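Local coordinates for protein CalsepRRP (Calystegia sepium, PDB 1JY5) that is a ribonuclease T2 family protein that probably lacks RNA-cleaving activity, at residues 69-74 with 115-120; 61-66 with 96-101. All blocks are in the same frame, centred on the assembly; numbering follows the deposited sequence.

Interaction 1. Residues 69-74 with 115-120; sequences SILSND and NQYEYF
Tyr-117 reaches out from the first turn of helix 116-129 and brings the CD1 and CE1 atoms of its ring against Ile-70 and Leu-71. From CB the chain runs to CG anti to the backbone N (chi1 -179°), which carries the ring off the helix and up to the two aliphatic side chains. The first ring atom to meet anything across the contact is CD1, with Leu-71 CD1 3.9 Å away. Next along the same side, Tyr-117 CE1 is where the packing concentrates: Leu-71 CG lies at 3.6 Å, and Ile-70 CD1 stands 3.7 Å from the same carbon. Further out, Tyr-117 CZ is 4.0 Å from Ile-70 CD1. At the tip, the hydroxyl OH sits 3.5 Å from Ile-70 CD1 and 3.9 Å from Leu-71 CD2, so both neighbours offer it methyl groups. Both side chains cross the tyrosine at about a right angle, their carbons meeting its ring obliquely. In the RNase T2 fold of this protein, the contact joins the 3-10 turn leading into helix 72-78 to the beginning of helix 116-129. That beginning is capped by Asn-115, whose OD1 accepts from Glu-118 N at 2.8 Å in a nearly straight bond (166° at the hydrogen). One turn beyond Tyr-117, Phe-120 adds its CB, 3.9 Å from Leu-71 CD1, while its ring swings away to meet Trp-79. Leu-71, a buried residue, thus packs against both aromatic residues and also touches Ser-121. On its own side, the 3-10 turn is tied down by Ser-69 O, which accepts from both the N and the OG of Ser-72.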
ATOM      1  N   SER A  69       9.895  17.248  -0.288  1.00 14.84           N
ATOM      2  CA  SER A  69      10.230  17.649  -1.657  1.00 15.73           C
ATOM      3  C   SER A  69      11.223  16.741  -2.385  1.00 15.31           C
ATOM      4  O   SER A  69      11.052  16.473  -3.575  1.00 16.49           O
ATOM      5  CB  SER A  69      10.748  19.101  -1.695  1.00 12.64           C
ATOM      6  OG  SER A  69      11.987  19.251  -1.027  1.00 16.31           O
ATOM      7  N   ILE A  70      12.248  16.257  -1.688  1.00 14.80           N
ATOM      8  CA  ILE A  70      13.237  15.408  -2.345  1.00 13.94           C
ATOM      9  C   ILE A  70      12.718  14.008  -2.640  1.00 14.48           C
ATOM     10  O   ILE A  70      13.375  13.224  -3.325  1.00 14.47           O
ATOM     11  CB  ILE A  70      14.542  15.317  -1.520  1.00 17.54           C
ATOM     12  CG1 ILE A  70      14.328  14.473  -0.256  1.00 14.27           C
ATOM     13  CG2 ILE A  70      15.011  16.725  -1.161  1.00 16.27           C
ATOM     14  CD1 ILE A  70      15.621  14.235   0.525  1.00 15.62           C
ATOM     15  N   LEU A  71      11.530  13.709  -2.125  1.00 12.44           N
ATOM     16  CA  LEU A  71      10.892  12.422  -2.342  1.00 13.98           C
ATOM     17  C   LEU A  71       9.816  12.536  -3.417  1.00 15.92           C
ATOM     18  O   LEU A  71       9.213  11.537  -3.802  1.00 16.07           O
ATOM     19  CB  LEU A  71      10.228  11.923  -1.053  1.00 14.54           C
ATOM     20  CG  LEU A  71      11.111  11.714   0.185  1.00 14.91           C
ATOM     21  CD1 LEU A  71      10.243  11.224   1.345  1.00 12.13           C
ATOM     22  CD2 LEU A  71      12.209  10.712  -0.133  1.00 11.98           C
ATOM     23  N   SER A  72       9.581  13.751  -3.907  1.00 18.01           N
ATOM     24  CA  SER A  72       8.541  13.983  -4.908  1.00 19.21           C
ATOM     25  C   SER A  72       8.531  13.051  -6.119  1.00 17.22           C
ATOM     26  O   SER A  72       7.473  12.574  -6.518  1.00 16.35           O
ATOM     27  CB  SER A  72       8.582  15.444  -5.387  1.00 19.33           C
ATOM     28  OG  SER A  72       9.820  15.757  -6.000  1.00 28.08           O
ATOM     29  N   ASN A  73       9.695  12.793  -6.710  1.00 18.44           N
ATOM     30  CA  ASN A  73       9.760  11.911  -7.875  1.00 19.14           C
ATOM     31  C   ASN A  73       9.396  10.471  -7.520  1.00 18.40           C
ATOM     32  O   ASN A  73       8.701   9.787  -8.275  1.00 14.76           O
ATOM     33  CB  ASN A  73      11.155  11.939  -8.511  1.00 22.64           C
ATOM     34  CG  ASN A  73      11.453  13.256  -9.201  1.00 25.57           C
ATOM     35  OD1 ASN A  73      10.668  13.727 -10.022  1.00 30.73           O
ATOM     36  ND2 ASN A  73      12.590  13.852  -8.879  1.00 26.94           N
ATOM     37  N   ASP A  74       9.884  10.006  -6.375  1.00 16.08           N
ATOM     38  CA  ASP A  74       9.604   8.650  -5.929  1.00 16.32           C
ATOM     39  C   ASP A  74       8.154   8.481  -5.494  1.00 15.84           C
ATOM     40  O   ASP A  74       7.535   7.457  -5.783  1.00 15.51           O
ATOM     41  CB  ASP A  74      10.542   8.271  -4.780  1.00 18.32           C
ATOM     42  CG  ASP A  74      11.954   7.976  -5.259  1.00 20.86           C
ATOM     43  OD1 ASP A  74      12.130   7.003  -6.022  1.00 22.81           O
ATOM     44  OD2 ASP A  74      12.882   8.719  -4.882  1.00 22.26           O
ATOM     45  N   ASN A 115       8.437  12.420  12.086  1.00 16.11           N
ATOM     46  CA  ASN A 115       7.943  13.491  11.227  1.00 15.09           C
ATOM     47  C   ASN A 115       7.540  12.934   9.869  1.00 15.31           C
ATOM     48  O   ASN A 115       7.746  11.757   9.593  1.00 14.10           O
ATOM     49  CB  ASN A 115       9.010  14.587  11.072  1.00 15.12           C
ATOM     50  CG  ASN A 115      10.305  14.066  10.476  1.00 15.53           C
ATOM     51  OD1 ASN A 115      10.295  13.369   9.462  1.00 15.05           O
ATOM     52  ND2 ASN A 115      11.432  14.419  11.095  1.00 16.16           N
ATOM     53  N   GLN A 116       6.947  13.788   9.044  1.00 13.83           N
ATOM     54  CA  GLN A 116       6.478  13.427   7.709  1.00 15.75           C
ATOM     55  C   GLN A 116       7.513  12.802   6.812  1.00 14.23           C
ATOM     56  O   GLN A 116       7.232  11.828   6.114  1.00 14.78           O
ATOM     57  CB  GLN A 116       5.966  14.656   6.990  1.00 14.38           C
ATOM     58  CG  GLN A 116       4.829  15.309   7.655  1.00 21.63           C
ATOM     59  CD  GLN A 116       4.517  16.629   7.014  1.00 16.99           C
ATOM     60  OE1 GLN A 116       4.312  16.713   5.803  1.00 16.17           O
ATOM     61  NE2 GLN A 116       4.478  17.674   7.822  1.00 18.48           N
ATOM     62  N   TYR A 117       8.702  13.396   6.793  1.00 13.69           N
ATOM     63  CA  TYR A 117       9.765  12.883   5.951  1.00 12.54           C
ATOM     64  C   TYR A 117      10.110  11.466   6.354  1.00 12.75           C
ATOM     65  O   TYR A 117      10.271  10.593   5.498  1.00 10.93           O
ATOM     66  CB  TYR A 117      11.028  13.735   6.046  1.00 12.29           C
ATOM     67  CG  TYR A 117      12.117  13.202   5.147  1.00 14.39           C
ATOM     68  CD1 TYR A 117      12.143  13.527   3.788  1.00 13.56           C
ATOM     69  CD2 TYR A 117      13.059  12.285   5.625  1.00 13.25           C
ATOM     70  CE1 TYR A 117      13.076  12.947   2.926  1.00 14.25           C
ATOM     71  CE2 TYR A 117      13.996  11.697   4.766  1.00 13.15           C
ATOM     72  CZ  TYR A 117      13.993  12.033   3.416  1.00 14.56           C
ATOM     73  OH  TYR A 117      14.887  11.445   2.543  1.00 13.91           O
ATOM     74  N   GLU A 118      10.243  11.233   7.655  1.00 12.99           N
ATOM     75  CA  GLU A 118      10.580   9.894   8.121  1.00 14.33           C
ATOM     76  C   GLU A 118       9.447   8.937   7.782  1.00 14.04           C
ATOM     77  O   GLU A 118       9.688   7.791   7.401  1.00 12.94           O
ATOM     78  CB  GLU A 118      10.862   9.901   9.631  1.00 13.82           C
ATOM     79  CG  GLU A 118      11.972  10.885  10.010  1.00 16.88           C
ATOM     80  CD  GLU A 118      12.470  10.742  11.441  1.00 16.73           C
ATOM     81  OE1 GLU A 118      11.779  10.119  12.267  1.00 16.14           O
ATOM     82  OE2 GLU A 118      13.560  11.272  11.736  1.00 19.39           O
ATOM     83  N   TYR A 119       8.209   9.408   7.899  1.00 13.45           N
ATOM     84  CA  TYR A 119       7.075   8.546   7.579  1.00 14.31           C
ATOM     85  C   TYR A 119       7.106   8.092   6.113  1.00 13.39           C
ATOM     86  O   TYR A 119       7.100   6.891   5.828  1.00 12.04           O
ATOM     87  CB  TYR A 119       5.751   9.263   7.862  1.00 13.00           C
ATOM     88  CG  TYR A 119       4.540   8.496   7.358  1.00 14.28           C
ATOM     89  CD1 TYR A 119       4.099   7.337   8.006  1.00 12.67           C
ATOM     90  CD2 TYR A 119       3.860   8.914   6.217  1.00 10.33           C
ATOM     91  CE1 TYR A 119       3.003   6.615   7.524  1.00 12.53           C
ATOM     92  CE2 TYR A 119       2.770   8.203   5.724  1.00 13.38           C
ATOM     93  CZ  TYR A 119       2.348   7.055   6.382  1.00 14.36           C
ATOM     94  OH  TYR A 119       1.276   6.352   5.894  1.00 12.70           O
ATOM     95  N   PHE A 120       7.151   9.048   5.185  1.00 13.24           N
ATOM     96  CA  PHE A 120       7.153   8.714   3.762  1.00 13.73           C
ATOM     97  C   PHE A 120       8.410   7.988   3.261  1.00 11.89           C
ATOM     98  O   PHE A 120       8.312   7.050   2.462  1.00 10.32           O
ATOM     99  CB  PHE A 120       6.895   9.972   2.915  1.00 13.20           C
ATOM    100  CG  PHE A 120       5.476  10.481   2.999  1.00 15.32           C
ATOM    101  CD1 PHE A 120       5.145  11.545   3.835  1.00 14.17           C
ATOM    102  CD2 PHE A 120       4.460   9.868   2.269  1.00 15.91           C
ATOM    103  CE1 PHE A 120       3.820  11.987   3.947  1.00 14.39           C
ATOM    104  CE2 PHE A 120       3.134  10.302   2.374  1.00 15.88           C
ATOM    105  CZ  PHE A 120       2.814  11.364   3.216  1.00 13.77           C
TER

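Interaction 2. Residues 61-66 with 96-101; sequences AKYDQN and SDLAYE. Unlike the reference sequence in segment 61-66: Gln-65 (reference Glu).
The methyl of Ala-99, on the first turn of helix 97-106, sits under one face of the Tyr-63 ring. Ala-99 CB lies 3.9 Å from the ring centroid and 26° off the normal, a CH-pi contact. With chi1 at 179°, the tyrosine's CG stands opposite its backbone N, and the ring points from the loop to the helix. The opposite face is met by Gln-65 N near the rim, so the loop bends back over its own tyrosine. Leu-98 slants across the outer part of the ring, its CD1 and CB each 3.6 Å from Tyr-63 OH and its CB 4.0 Å from Tyr-63 CZ. The long loop between strand 40-48 and helix 72-78 of the RNase T2 fold is fastened here to a helix start capped by Ser-96, whose OG accepts from Ala-99 N at 3.2 Å and weakly from Leu-98 N. A water bridges the two sides, 2.7 Å from Tyr-63 OH and 3.0 Å from Ser-96 OG. An alanine here would lose the ring and hydroxyl, probably leaving a gap over Ala-99 and the water without one of its partners. Within the loop, Asp-64 OD2 accepts from Asn-66 N in an Asx turn and from Asn-66 ND2 on its syn lone pair.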
ATOM      1  N   ALA A  61       2.199  17.587  12.977  1.00 19.52           N
ATOM      2  CA  ALA A  61       2.283  18.719  12.070  1.00 21.06           C
ATOM      3  C   ALA A  61       1.398  18.471  10.858  1.00 20.40           C
ATOM      4  O   ALA A  61       1.214  17.329  10.434  1.00 21.93           O
ATOM      5  CB  ALA A  61       3.739  18.931  11.630  1.00 18.66           C
ATOM      6  N   LYS A  62       0.841  19.538  10.300  1.00 20.34           N
ATOM      7  CA  LYS A  62      -0.010  19.403   9.127  1.00 21.01           C
ATOM      8  C   LYS A  62       0.846  18.993   7.929  1.00 18.98           C
ATOM      9  O   LYS A  62       2.062  19.198   7.924  1.00 16.14           O
ATOM     10  CB  LYS A  62      -0.722  20.731   8.839  1.00 24.68           C
ATOM     11  CG  LYS A  62       0.227  21.889   8.604  1.00 31.46           C
ATOM     12  CD  LYS A  62      -0.458  23.243   8.770  1.00 37.31           C
ATOM     13  CE  LYS A  62       0.532  24.386   8.545  1.00 38.36           C
ATOM     14  NZ  LYS A  62       1.769  24.250   9.376  1.00 39.68           N
ATOM     15  N   TYR A  63       0.209  18.411   6.919  1.00 17.54           N
ATOM     16  CA  TYR A  63       0.920  17.984   5.720  1.00 16.52           C
ATOM     17  C   TYR A  63       1.709  19.150   5.140  1.00 16.69           C
ATOM     18  O   TYR A  63       1.148  20.217   4.898  1.00 18.98           O
ATOM     19  CB  TYR A  63      -0.060  17.493   4.660  1.00 15.54           C
ATOM     20  CG  TYR A  63       0.631  17.074   3.387  1.00 15.83           C
ATOM     21  CD1 TYR A  63       1.513  15.992   3.386  1.00 13.72           C
ATOM     22  CD2 TYR A  63       0.419  17.762   2.186  1.00 14.48           C
ATOM     23  CE1 TYR A  63       2.168  15.599   2.226  1.00 16.36           C
ATOM     24  CE2 TYR A  63       1.071  17.378   1.009  1.00 14.63           C
ATOM     25  CZ  TYR A  63       1.943  16.292   1.042  1.00 15.30           C
ATOM     26  OH  TYR A  63       2.584  15.878  -0.104  1.00 16.55           O
ATOM     27  N   ASP A  64       3.001  18.949   4.906  1.00 15.58           N
ATOM     28  CA  ASP A  64       3.845  20.006   4.350  1.00 15.65           C
ATOM     29  C   ASP A  64       4.706  19.451   3.219  1.00 14.80           C
ATOM     30  O   ASP A  64       5.766  18.869   3.461  1.00 14.61           O
ATOM     31  CB  ASP A  64       4.729  20.602   5.453  1.00 13.67           C
ATOM     32  CG  ASP A  64       5.693  21.658   4.933  1.00 16.71           C
ATOM     33  OD1 ASP A  64       6.555  22.099   5.718  1.00 18.57           O
ATOM     34  OD2 ASP A  64       5.590  22.052   3.752  1.00 16.77           O
ATOM     35  N   GLN A  65       4.247  19.635   1.982  1.00 15.26           N
ATOM     36  CA  GLN A  65       4.978  19.140   0.818  1.00 14.18           C
ATOM     37  C   GLN A  65       6.448  19.539   0.809  1.00 14.25           C
ATOM     38  O   GLN A  65       7.277  18.842   0.221  1.00 12.82           O
ATOM     39  CB  GLN A  65       4.302  19.608  -0.481  1.00 14.81           C
ATOM     40  CG  GLN A  65       4.210  21.121  -0.669  1.00 15.18           C
ATOM     41  CD  GLN A  65       5.467  21.732  -1.283  1.00 16.34           C
ATOM     42  OE1 GLN A  65       6.302  21.029  -1.856  1.00 15.99           O
ATOM     43  NE2 GLN A  65       5.594  23.054  -1.177  1.00 15.78           N
ATOM     44  N   ASN A  66       6.785  20.651   1.456  1.00 14.38           N
ATOM     45  CA  ASN A  66       8.182  21.087   1.487  1.00 15.07           C
ATOM     46  C   ASN A  66       9.052  20.063   2.197  1.00 15.13           C
ATOM     47  O   ASN A  66      10.194  19.825   1.809  1.00 12.23           O
ATOM     48  CB  ASN A  66       8.312  22.428   2.201  1.00 15.78           C
ATOM     49  CG  ASN A  66       7.760  23.566   1.383  1.00 16.85           C
ATOM     50  OD1 ASN A  66       8.348  23.963   0.376  1.00 18.18           O
ATOM     51  ND2 ASN A  66       6.615  24.091   1.798  1.00 16.12           N
ATOM     52  N   SER A  96      -4.083  15.625  -2.149  1.00 25.02           N
ATOM     53  CA  SER A  96      -3.439  14.452  -2.728  1.00 22.91           C
ATOM     54  C   SER A  96      -3.526  13.247  -1.809  1.00 21.45           C
ATOM     55  O   SER A  96      -3.870  13.367  -0.629  1.00 19.50           O
ATOM     56  CB  SER A  96      -1.962  14.739  -2.979  1.00 22.38           C
ATOM     57  OG  SER A  96      -1.280  14.846  -1.738  1.00 21.13           O
ATOM     58  N   ASP A  97      -3.176  12.089  -2.361  1.00 19.80           N
ATOM     59  CA  ASP A  97      -3.186  10.851  -1.606  1.00 18.89           C
ATOM     60  C   ASP A  97      -2.157  10.921  -0.481  1.00 17.08           C
ATOM     61  O   ASP A  97      -2.342  10.315   0.572  1.00 16.91           O
ATOM     62  CB  ASP A  97      -2.927   9.649  -2.537  1.00 18.30           C
ATOM     63  CG  ASP A  97      -1.547   9.672  -3.195  1.00 20.03           C
ATOM     64  OD1 ASP A  97      -0.918  10.746  -3.308  1.00 22.37           O
ATOM     65  OD2 ASP A  97      -1.098   8.597  -3.631  1.00 22.28           O
ATOM     66  N   LEU A  98      -1.089  11.684  -0.693  1.00 15.68           N
ATOM     67  CA  LEU A  98      -0.051  11.835   0.322  1.00 15.34           C
ATOM     68  C   LEU A  98      -0.594  12.616   1.521  1.00 15.20           C
ATOM     69  O   LEU A  98      -0.387  12.219   2.665  1.00 13.75           O
ATOM     70  CB  LEU A  98       1.166  12.568  -0.258  1.00 13.77           C
ATOM     71  CG  LEU A  98       1.763  12.012  -1.559  1.00 17.94           C
ATOM     72  CD1 LEU A  98       2.980  12.846  -1.972  1.00 16.79           C
ATOM     73  CD2 LEU A  98       2.172  10.547  -1.363  1.00 14.30           C
ATOM     74  N   ALA A  99      -1.281  13.726   1.262  1.00 13.92           N
ATOM     75  CA  ALA A  99      -1.841  14.531   2.342  1.00 13.50           C
ATOM     76  C   ALA A  99      -2.878  13.700   3.099  1.00 14.66           C
ATOM     77  O   ALA A  99      -2.999  13.793   4.326  1.00 14.22           O
ATOM     78  CB  ALA A  99      -2.484  15.800   1.783  1.00 13.87           C
ATOM     79  N   TYR A 100      -3.609  12.875   2.357  1.00 12.87           N
ATOM     80  CA  TYR A 100      -4.638  12.003   2.934  1.00 15.15           C
ATOM     81  C   TYR A 100      -4.038  10.961   3.896  1.00 14.99           C
ATOM     82  O   TYR A 100      -4.485  10.825   5.038  1.00 12.27           O
ATOM     83  CB  TYR A 100      -5.399  11.290   1.805  1.00 15.66           C
ATOM     84  CG  TYR A 100      -6.368  10.217   2.260  1.00 17.87           C
ATOM     85  CD1 TYR A 100      -7.703  10.510   2.516  1.00 19.50           C
ATOM     86  CD2 TYR A 100      -5.946   8.903   2.415  1.00 19.21           C
ATOM     87  CE1 TYR A 100      -8.597   9.515   2.909  1.00 21.02           C
ATOM     88  CE2 TYR A 100      -6.825   7.903   2.810  1.00 23.13           C
ATOM     89  CZ  TYR A 100      -8.145   8.208   3.054  1.00 23.89           C
ATOM     90  OH  TYR A 100      -9.013   7.197   3.433  1.00 27.22           O
ATOM     91  N   GLU A 101      -3.029  10.229   3.426  1.00 13.83           N
ATOM     92  CA  GLU A 101      -2.383   9.203   4.237  1.00 14.62           C
ATOM     93  C   GLU A 101      -1.617   9.798   5.415  1.00 14.37           C
ATOM     94  O   GLU A 101      -1.554   9.198   6.487  1.00 14.72           O
ATOM     95  CB  GLU A 101      -1.441   8.358   3.370  1.00 14.21           C
ATOM     96  CG  GLU A 101      -2.160   7.521   2.313  1.00 13.82           C
ATOM     97  CD  GLU A 101      -3.052   6.446   2.918  1.00 19.13           C
ATOM     98  OE1 GLU A 101      -4.050   6.056   2.273  1.00 20.21           O
ATOM     99  OE2 GLU A 101      -2.751   5.972   4.036  1.00 19.92           O
TER
HETATM  100  O   HOH W   1       1.084  16.635  -2.263  1.00 25.74           O

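How the interactions relate
Interactions 1 and 2 sit side by side, their centres about 10 Å apart, and touch both between helices 97-106 and 116-129 and from Gln-116 to the loop. Gln-116 OE1 is 2.7 Å from Asp-64 N, a probable hydrogen bond. Phe-120 CZ packs 3.4 Å from Leu-98 O. The segments alternate along the sequence: 61-66 and 69-74 come from consecutive parts of one loop-to-helix connection, and each is laid against a different one of the two helices. Helix 97-106 probably carries the counterpart of the family's second catalytic motif, with Tyr-100 where active relatives have its first histidine; Glu-101 bonds Trp-46, which appears to belong to the first motif.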